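Local coordinates for protein probable sugar kinase (Clostridium perfringens, PDB 3KZH) that probably phosphorylates a sugar or related small molecule, as a carbohydrate kinase of the pfkB family in the ribokinase clan, at residues P7-F12 with N136-L142; N47-M52 with D257-A261; N162-P167 with F183-P188. One frame throughout, in Å; residues are numbered along the deposited sequence.

Contact 1. Residues P7-F12 with N136-L142; sequences PYLLVF and NAEYTVL
Strands 9-12 and 139-142 lie side by side and parallel, their axes 4.6 Å apart at an angle of 18°. Leu10 pairs with Thr140 and Val11 with Val141, both at CA-CA 4.6 Å. The ladder runs Leu10 N to Tyr139 O (3.0 Å), Val141 N to Leu10 O (2.8 Å) and Phe12 N to Val141 O (3.0 Å). On one face, Leu9 (t, t) sets CD2 against Val141 CG2 at 3.7 Å. Met52 of helix 44-54 and Val260 and Met268 of helix 255-268 pack on this face. On the other, Leu10 CB abuts Ala137 CB (3.8 Å). The Tyr8 ring (chi1 p) lies against Ala137, CE1 3.8 Å from Ala137 CB, and Tyr8 OH is hydrogen-bonded to Ile133 O. Toward the N-terminal end, Glu138 N donates to Tyr8 O (3.3 Å), and one water links Tyr8 N, Asn136 O and Glu138 OE2. The pair is central to the Rossmann-like sheet of ribokinases. Backbone hydrogen bonds join the strands edge to edge, and mostly apolar side chains fill both faces.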
# COMPACT_ATOMS: atom_id res chain seq x y z
N PRO A 7 -18.42 12.16 24.76
CA PRO A 7 -18.38 13.17 23.70
C PRO A 7 -17.21 13.01 22.71
O PRO A 7 -16.12 12.57 23.09
CB PRO A 7 -18.28 14.49 24.49
CG PRO A 7 -17.74 14.09 25.81
CD PRO A 7 -18.49 12.83 26.07
N TYR A 8 -17.48 13.32 21.45
CA TYR A 8 -16.49 13.19 20.39
C TYR A 8 -16.39 14.42 19.50
O TYR A 8 -17.31 15.25 19.44
CB TYR A 8 -16.82 11.96 19.51
CG TYR A 8 -18.14 12.04 18.76
CD1 TYR A 8 -18.19 12.51 17.43
CD2 TYR A 8 -19.36 11.66 19.38
CE1 TYR A 8 -19.41 12.60 16.73
CE2 TYR A 8 -20.58 11.76 18.68
CZ TYR A 8 -20.59 12.23 17.37
OH TYR A 8 -21.78 12.36 16.71
N LEU A 9 -15.31 14.46 18.72
CA LEU A 9 -15.05 15.51 17.75
C LEU A 9 -15.12 14.87 16.39
O LEU A 9 -14.51 13.82 16.16
CB LEU A 9 -13.65 16.13 17.93
CG LEU A 9 -13.49 17.60 17.51
CD1 LEU A 9 -12.35 18.17 18.28
CD2 LEU A 9 -13.33 17.87 16.03
N LEU A 10 -15.82 15.53 15.48
CA LEU A 10 -15.95 15.04 14.12
C LEU A 10 -15.05 15.80 13.17
O LEU A 10 -14.97 17.03 13.22
CB LEU A 10 -17.40 15.09 13.65
CG LEU A 10 -17.76 14.60 12.24
CD1 LEU A 10 -17.42 13.13 12.03
CD2 LEU A 10 -19.23 14.84 12.00
N VAL A 11 -14.33 15.05 12.35
CA VAL A 11 -13.46 15.60 11.32
C VAL A 11 -14.06 15.04 10.04
O VAL A 11 -14.30 13.84 9.95
CB VAL A 11 -11.96 15.17 11.49
CG1 VAL A 11 -11.08 15.79 10.40
CG2 VAL A 11 -11.43 15.56 12.87
N PHE A 12 -14.37 15.92 9.09
CA PHE A 12 -14.97 15.53 7.81
C PHE A 12 -14.07 16.01 6.67
O PHE A 12 -13.88 17.20 6.50
CB PHE A 12 -16.39 16.14 7.71
CG PHE A 12 -17.16 15.76 6.46
CD1 PHE A 12 -17.91 14.57 6.43
CD2 PHE A 12 -17.17 16.60 5.33
CE1 PHE A 12 -18.68 14.21 5.28
CE2 PHE A 12 -17.93 16.27 4.17
CZ PHE A 12 -18.69 15.06 4.15
N ASN A 136 -24.73 15.38 16.90
CA ASN A 136 -24.24 15.06 18.24
C ASN A 136 -22.74 15.30 18.43
O ASN A 136 -22.19 14.98 19.49
CB ASN A 136 -24.63 13.63 18.63
CG ASN A 136 -26.13 13.41 18.68
OD1 ASN A 136 -26.70 12.76 17.81
ND2 ASN A 136 -26.78 13.98 19.70
N ALA A 137 -22.09 15.85 17.41
CA ALA A 137 -20.66 16.17 17.47
C ALA A 137 -20.50 17.50 18.18
O ALA A 137 -21.23 18.45 17.88
CB ALA A 137 -20.08 16.26 16.07
N GLU A 138 -19.58 17.57 19.14
CA GLU A 138 -19.37 18.82 19.89
C GLU A 138 -18.77 19.87 18.96
O GLU A 138 -19.19 21.03 18.96
CB GLU A 138 -18.47 18.61 21.11
CG GLU A 138 -18.80 17.42 22.00
CD GLU A 138 -20.07 17.60 22.81
OE1 GLU A 138 -20.30 18.71 23.36
OE2 GLU A 138 -20.84 16.61 22.93
N TYR A 139 -17.75 19.45 18.20
CA TYR A 139 -17.10 20.32 17.22
C TYR A 139 -16.93 19.52 15.93
O TYR A 139 -16.89 18.28 15.96
CB TYR A 139 -15.75 20.88 17.73
CG TYR A 139 -15.85 21.82 18.92
CD1 TYR A 139 -15.96 23.21 18.75
CD2 TYR A 139 -15.93 21.33 20.22
CE1 TYR A 139 -16.16 24.07 19.87
CE2 TYR A 139 -16.14 22.15 21.33
CZ TYR A 139 -16.25 23.51 21.16
OH TYR A 139 -16.47 24.30 22.26
N THR A 140 -16.96 20.22 14.79
CA THR A 140 -16.79 19.56 13.49
C THR A 140 -15.80 20.32 12.61
O THR A 140 -16.01 21.48 12.26
CB THR A 140 -18.16 19.29 12.77
OG1 THR A 140 -18.97 18.42 13.57
CG2 THR A 140 -17.95 18.61 11.42
N VAL A 141 -14.70 19.65 12.27
CA VAL A 141 -13.62 20.22 11.46
C VAL A 141 -13.86 20.00 9.98
O VAL A 141 -14.23 18.91 9.53
CB VAL A 141 -12.22 19.63 11.87
CG1 VAL A 141 -11.09 20.13 10.96
CG2 VAL A 141 -11.91 19.97 13.32
N LEU A 142 -13.65 21.07 9.22
CA LEU A 142 -13.79 21.08 7.78
C LEU A 142 -12.64 21.89 7.21
O LEU A 142 -12.06 22.72 7.90
CB LEU A 142 -15.10 21.77 7.35
CG LEU A 142 -16.52 21.27 7.65
CD1 LEU A 142 -17.55 22.21 7.06
CD2 LEU A 142 -16.72 19.89 7.11
O HOH W 1 -20.35 14.58 21.17

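Contact 2. Residues N47-M52 with D257-A261; sequences NIAENM and DSFVA
Both segments are helical, and their axes cross at -51° with a closest approach of 8.0 Å. The CA atoms pair as Ile48 with Asp257 (5.1 Å), Asn51 with Ser258 (5.8 Å) and Met52 with Ala261 (5.0 Å). The small Ala261 packs closely against the first helix. Its CB lies 3.5 Å from Asn51 CB and 3.7 Å from both Met52 CG and Ile48 O. Ile48 (m, t) reaches along the second helix, with CG1 3.5 Å from Asp257 O and CD1 3.9 Å from Val260 CG1. Met52 is selenomethionine. Asn47 (chi1 m) donates from ND2 to Asp257 OD2 at 3.1 Å. Asp257 follows Gly254 and Gly256 in the G-A-G-D sequence of the pfkB family, at the start of helix 255-268. By analogy with relatives it is probably the catalytic base. The contact is fully buried. Met283 of helix 273-288 packs on Asn51 and Ala261, and Thr287 OG1 is hydrogen-bonded to Ser258 OG. Asp166 of strand 162-166 touches Ile48, Asp257 and Val260.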
# COMPACT_ATOMS: atom_id res chain seq x y z
N ASN A 47 -4.73 14.04 8.52
CA ASN A 47 -3.60 14.41 9.36
C ASN A 47 -4.14 15.01 10.66
O ASN A 47 -3.63 14.68 11.73
CB ASN A 47 -2.68 15.43 8.65
CG ASN A 47 -2.14 14.94 7.30
OD1 ASN A 47 -1.81 13.78 7.12
ND2 ASN A 47 -2.04 15.86 6.34
N ILE A 48 -5.18 15.85 10.57
CA ILE A 48 -5.79 16.48 11.75
C ILE A 48 -6.33 15.40 12.70
O ILE A 48 -5.95 15.38 13.87
CB ILE A 48 -6.93 17.50 11.38
CG1 ILE A 48 -6.34 18.71 10.64
CG2 ILE A 48 -7.66 18.00 12.63
CD1 ILE A 48 -7.37 19.66 10.01
N ALA A 49 -7.13 14.49 12.14
CA ALA A 49 -7.72 13.36 12.87
C ALA A 49 -6.68 12.47 13.54
O ALA A 49 -6.89 12.04 14.68
CB ALA A 49 -8.58 12.55 11.94
N GLU A 50 -5.54 12.24 12.87
CA GLU A 50 -4.45 11.43 13.43
C GLU A 50 -3.83 12.13 14.64
O GLU A 50 -3.76 11.53 15.72
CB GLU A 50 -3.34 11.08 12.40
CG GLU A 50 -2.44 9.94 12.91
CD GLU A 50 -1.16 9.64 12.12
OE1 GLU A 50 -1.13 9.78 10.89
OE2 GLU A 50 -0.18 9.21 12.76
N ASN A 51 -3.48 13.41 14.48
CA ASN A 51 -2.88 14.24 15.54
C ASN A 51 -3.78 14.33 16.79
O ASN A 51 -3.29 14.34 17.92
CB ASN A 51 -2.61 15.67 15.04
CG ASN A 51 -1.48 15.75 14.03
OD1 ASN A 51 -1.70 16.01 12.84
ND2 ASN A 51 -0.25 15.60 14.51
N MSE A 52 -5.10 14.34 16.55
CA MSE A 52 -6.15 14.40 17.59
C MSE A 52 -6.23 13.10 18.40
O MSE A 52 -6.25 13.12 19.63
CB MSE A 52 -7.52 14.69 16.95
CG MSE A 52 -7.90 16.14 16.88
SE MSE A 52 -9.69 16.47 16.26
CE MSE A 52 -9.51 18.40 15.91
N ASP A 257 -1.93 21.61 10.57
CA ASP A 257 -2.85 20.48 10.75
C ASP A 257 -2.86 20.10 12.24
O ASP A 257 -3.91 19.86 12.83
CB ASP A 257 -2.40 19.25 9.95
CG ASP A 257 -2.34 19.48 8.44
OD1 ASP A 257 -2.88 20.48 7.92
OD2 ASP A 257 -1.72 18.63 7.77
N SER A 258 -1.65 20.03 12.80
CA SER A 258 -1.42 19.71 14.20
C SER A 258 -1.94 20.80 15.11
O SER A 258 -2.36 20.50 16.23
CB SER A 258 0.07 19.54 14.45
OG SER A 258 0.55 18.40 13.80
N PHE A 259 -1.92 22.06 14.62
CA PHE A 259 -2.44 23.19 15.40
C PHE A 259 -3.94 23.07 15.55
O PHE A 259 -4.45 23.31 16.64
CB PHE A 259 -2.09 24.57 14.78
CG PHE A 259 -2.45 25.74 15.67
CD1 PHE A 259 -1.56 26.16 16.67
CD2 PHE A 259 -3.70 26.38 15.58
CE1 PHE A 259 -1.93 27.19 17.59
CE2 PHE A 259 -4.08 27.41 16.48
CZ PHE A 259 -3.19 27.81 17.49
N VAL A 260 -4.64 22.69 14.46
CA VAL A 260 -6.10 22.53 14.45
C VAL A 260 -6.51 21.42 15.42
O VAL A 260 -7.50 21.53 16.15
CB VAL A 260 -6.65 22.23 13.00
CG1 VAL A 260 -8.16 21.96 13.02
CG2 VAL A 260 -6.40 23.42 12.09
N ALA A 261 -5.67 20.38 15.45
CA ALA A 261 -5.87 19.25 16.34
C ALA A 261 -5.76 19.63 17.81
O ALA A 261 -6.52 19.15 18.65
CB ALA A 261 -4.91 18.16 16.00

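Contact 3. Residues N162-P167 with F183-P188; sequences NFILDP and FHTIKP. With BGC (beta-D-glucopyranose), chain C.
Asn162 opens strand 162-166, and its CG lies 3.5 Å from His184 CD2. Phe163 O accepts two backbone hydrogen bonds, from His184 N (3.0 Å) and Thr185 N (3.1 Å). Phe163 CB also touches Phe183 CD1 at 3.4 Å. Ile164 is bridged in parallel to Thr185 (CA-CA 4.8 Å), and Ile164 CG2 meets Thr185 CG2 at 4.0 Å. Thr185 OG1 is hydrogen-bonded to His184 ND1 (2.8 Å) and to Tyr267 OH. Leu165 (t, p) pairs with Ile186 on the other face, at CA-CA 4.7 Å. Leu165 N donates to Thr185 O (2.9 Å), and Leu165 O accepts from Lys187 N (3.0 Å). Leu165 CB sits over one face of the Phe183 ring, 3.8 Å from its centroid, as a CH-pi contact. Asp166 (chi1 t) has OD1 2.9 Å from O1 of the bound glucose. Pro167 follows, with CD 3.2 Å from Lys187 O. Lys187 NZ is covalently bonded to glucose C6 (1.4 Å), where the sugar hydroxyl oxygen is absent. Val168 O and Glu192 OE2 are hydrogen-bonded to the sugar. The pair forms a beta-alpha-beta crossover through helix 170-174. As is common in alpha/beta folds, the ligand lies at the C-terminal ends of the parallel strands.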
# COMPACT_ATOMS: atom_id res chain seq x y z
N ASN A 162 -20.56 22.78 16.38
CA ASN A 162 -19.66 23.91 16.24
C ASN A 162 -18.54 23.66 15.22
O ASN A 162 -17.58 22.94 15.48
CB ASN A 162 -19.06 24.25 17.60
CG ASN A 162 -20.06 24.87 18.56
OD1 ASN A 162 -19.99 24.64 19.77
ND2 ASN A 162 -20.95 25.72 18.05
N PHE A 163 -18.67 24.29 14.06
CA PHE A 163 -17.72 24.13 12.97
C PHE A 163 -16.36 24.83 13.09
O PHE A 163 -16.28 25.96 13.56
CB PHE A 163 -18.39 24.51 11.66
CG PHE A 163 -19.39 23.52 11.17
CD1 PHE A 163 -18.99 22.41 10.43
CD2 PHE A 163 -20.77 23.72 11.42
CE1 PHE A 163 -19.94 21.50 9.91
CE2 PHE A 163 -21.73 22.82 10.91
CZ PHE A 163 -21.31 21.70 10.15
N ILE A 164 -15.31 24.13 12.67
CA ILE A 164 -13.93 24.65 12.70
C ILE A 164 -13.33 24.64 11.28
O ILE A 164 -13.26 23.60 10.63
CB ILE A 164 -13.01 23.82 13.68
CG1 ILE A 164 -13.63 23.73 15.09
CG2 ILE A 164 -11.61 24.45 13.76
CD1 ILE A 164 -12.91 22.83 16.07
N LEU A 165 -12.86 25.81 10.83
CA LEU A 165 -12.25 25.94 9.50
C LEU A 165 -10.72 26.01 9.43
O LEU A 165 -10.09 26.80 10.13
CB LEU A 165 -12.83 27.17 8.76
CG LEU A 165 -12.38 27.56 7.34
CD1 LEU A 165 -12.68 26.46 6.33
CD2 LEU A 165 -13.00 28.87 6.90
N ASP A 166 -10.17 25.21 8.52
CA ASP A 166 -8.74 25.17 8.20
C ASP A 166 -8.80 25.57 6.70
O ASP A 166 -9.08 24.73 5.86
CB ASP A 166 -8.18 23.74 8.37
CG ASP A 166 -6.65 23.67 8.21
OD1 ASP A 166 -6.08 24.49 7.46
OD2 ASP A 166 -6.01 22.80 8.85
N PRO A 167 -8.53 26.85 6.37
CA PRO A 167 -8.56 27.33 4.97
C PRO A 167 -7.65 26.73 3.91
O PRO A 167 -7.86 27.00 2.73
CB PRO A 167 -8.32 28.85 5.11
CG PRO A 167 -8.80 29.15 6.48
CD PRO A 167 -8.25 27.99 7.27
N PHE A 183 -19.16 29.66 10.92
CA PHE A 183 -18.16 28.91 11.67
C PHE A 183 -17.99 29.46 13.08
O PHE A 183 -18.11 30.66 13.32
CB PHE A 183 -16.81 28.94 10.95
CG PHE A 183 -16.72 28.02 9.77
CD1 PHE A 183 -16.37 26.67 9.95
CD2 PHE A 183 -16.97 28.48 8.47
CE1 PHE A 183 -16.28 25.78 8.85
CE2 PHE A 183 -16.88 27.61 7.36
CZ PHE A 183 -16.53 26.25 7.56
N HIS A 184 -17.75 28.54 14.01
CA HIS A 184 -17.50 28.85 15.42
C HIS A 184 -16.02 29.26 15.56
O HIS A 184 -15.67 30.09 16.39
CB HIS A 184 -17.83 27.61 16.27
CG HIS A 184 -17.34 27.66 17.69
ND1 HIS A 184 -16.00 27.58 18.01
CD2 HIS A 184 -18.01 27.72 18.86
CE1 HIS A 184 -15.87 27.60 19.32
NE2 HIS A 184 -17.07 27.68 19.86
N THR A 185 -15.17 28.64 14.75
CA THR A 185 -13.74 28.91 14.80
C THR A 185 -13.16 28.88 13.41
O THR A 185 -13.53 28.04 12.59
CB THR A 185 -12.99 27.85 15.69
OG1 THR A 185 -13.40 28.00 17.05
CG2 THR A 185 -11.46 28.00 15.62
N ILE A 186 -12.32 29.87 13.13
CA ILE A 186 -11.59 29.89 11.87
C ILE A 186 -10.11 29.91 12.29
O ILE A 186 -9.76 30.42 13.34
CB ILE A 186 -11.97 31.09 10.92
CG1 ILE A 186 -11.78 32.45 11.58
CG2 ILE A 186 -13.40 30.91 10.39
CD1 ILE A 186 -11.60 33.56 10.59
N LYS A 187 -9.24 29.31 11.46
CA LYS A 187 -7.83 29.24 11.76
C LYS A 187 -6.98 29.59 10.48
O LYS A 187 -6.39 28.68 9.83
CB LYS A 187 -7.45 27.87 12.33
CG LYS A 187 -6.22 27.93 13.30
CD LYS A 187 -4.90 27.87 12.62
CE LYS A 187 -4.71 26.64 11.76
NZ LYS A 187 -4.12 26.93 10.50
N PRO A 188 -6.94 30.88 10.11
CA PRO A 188 -6.14 31.19 8.94
C PRO A 188 -4.73 31.68 9.25
O PRO A 188 -4.40 31.88 10.41
CB PRO A 188 -6.97 32.29 8.27
CG PRO A 188 -7.51 33.03 9.42
CD PRO A 188 -7.94 31.93 10.33
C2 BGC C . -2.09 26.72 6.01
C3 BGC C . -0.84 26.50 6.91
C4 BGC C . -1.17 27.32 8.23
C5 BGC C . -2.51 26.83 8.93
C6 BGC C . -2.90 27.56 10.14
C1 BGC C . -3.31 26.15 6.73
O1 BGC C . -4.30 26.30 6.01
O2 BGC C . -1.92 26.07 4.93
O3 BGC C . 0.11 27.06 6.26
O4 BGC C . -0.15 27.21 9.04
O5 BGC C . -3.58 26.90 8.01

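The chain enters contact 1 through strand 9-12, then forms helix 44-54, the first half of contact 2. Contact 1 closes at strand 139-142, after an intervening span of 123 residues that holds helix 44-54 and the four-stranded sheet. Contact 3 follows as a short excursion, opening at 162-167 and closing at 183-188. Contact 2 closes last, at 257-261. Contacts 1 and 2 therefore cross, while contact 3 falls wholly within the span of contact 2 and after contact 1. Strands 139-143 and 162-166 are sheet neighbours, so contacts 1 and 3 continue one sheet. The helices of contact 2 pack on that sheet: Met52 and Ile48 meet Val141, and Phe259 and Val260 reach Lys187 and Asp166 beside the sugar.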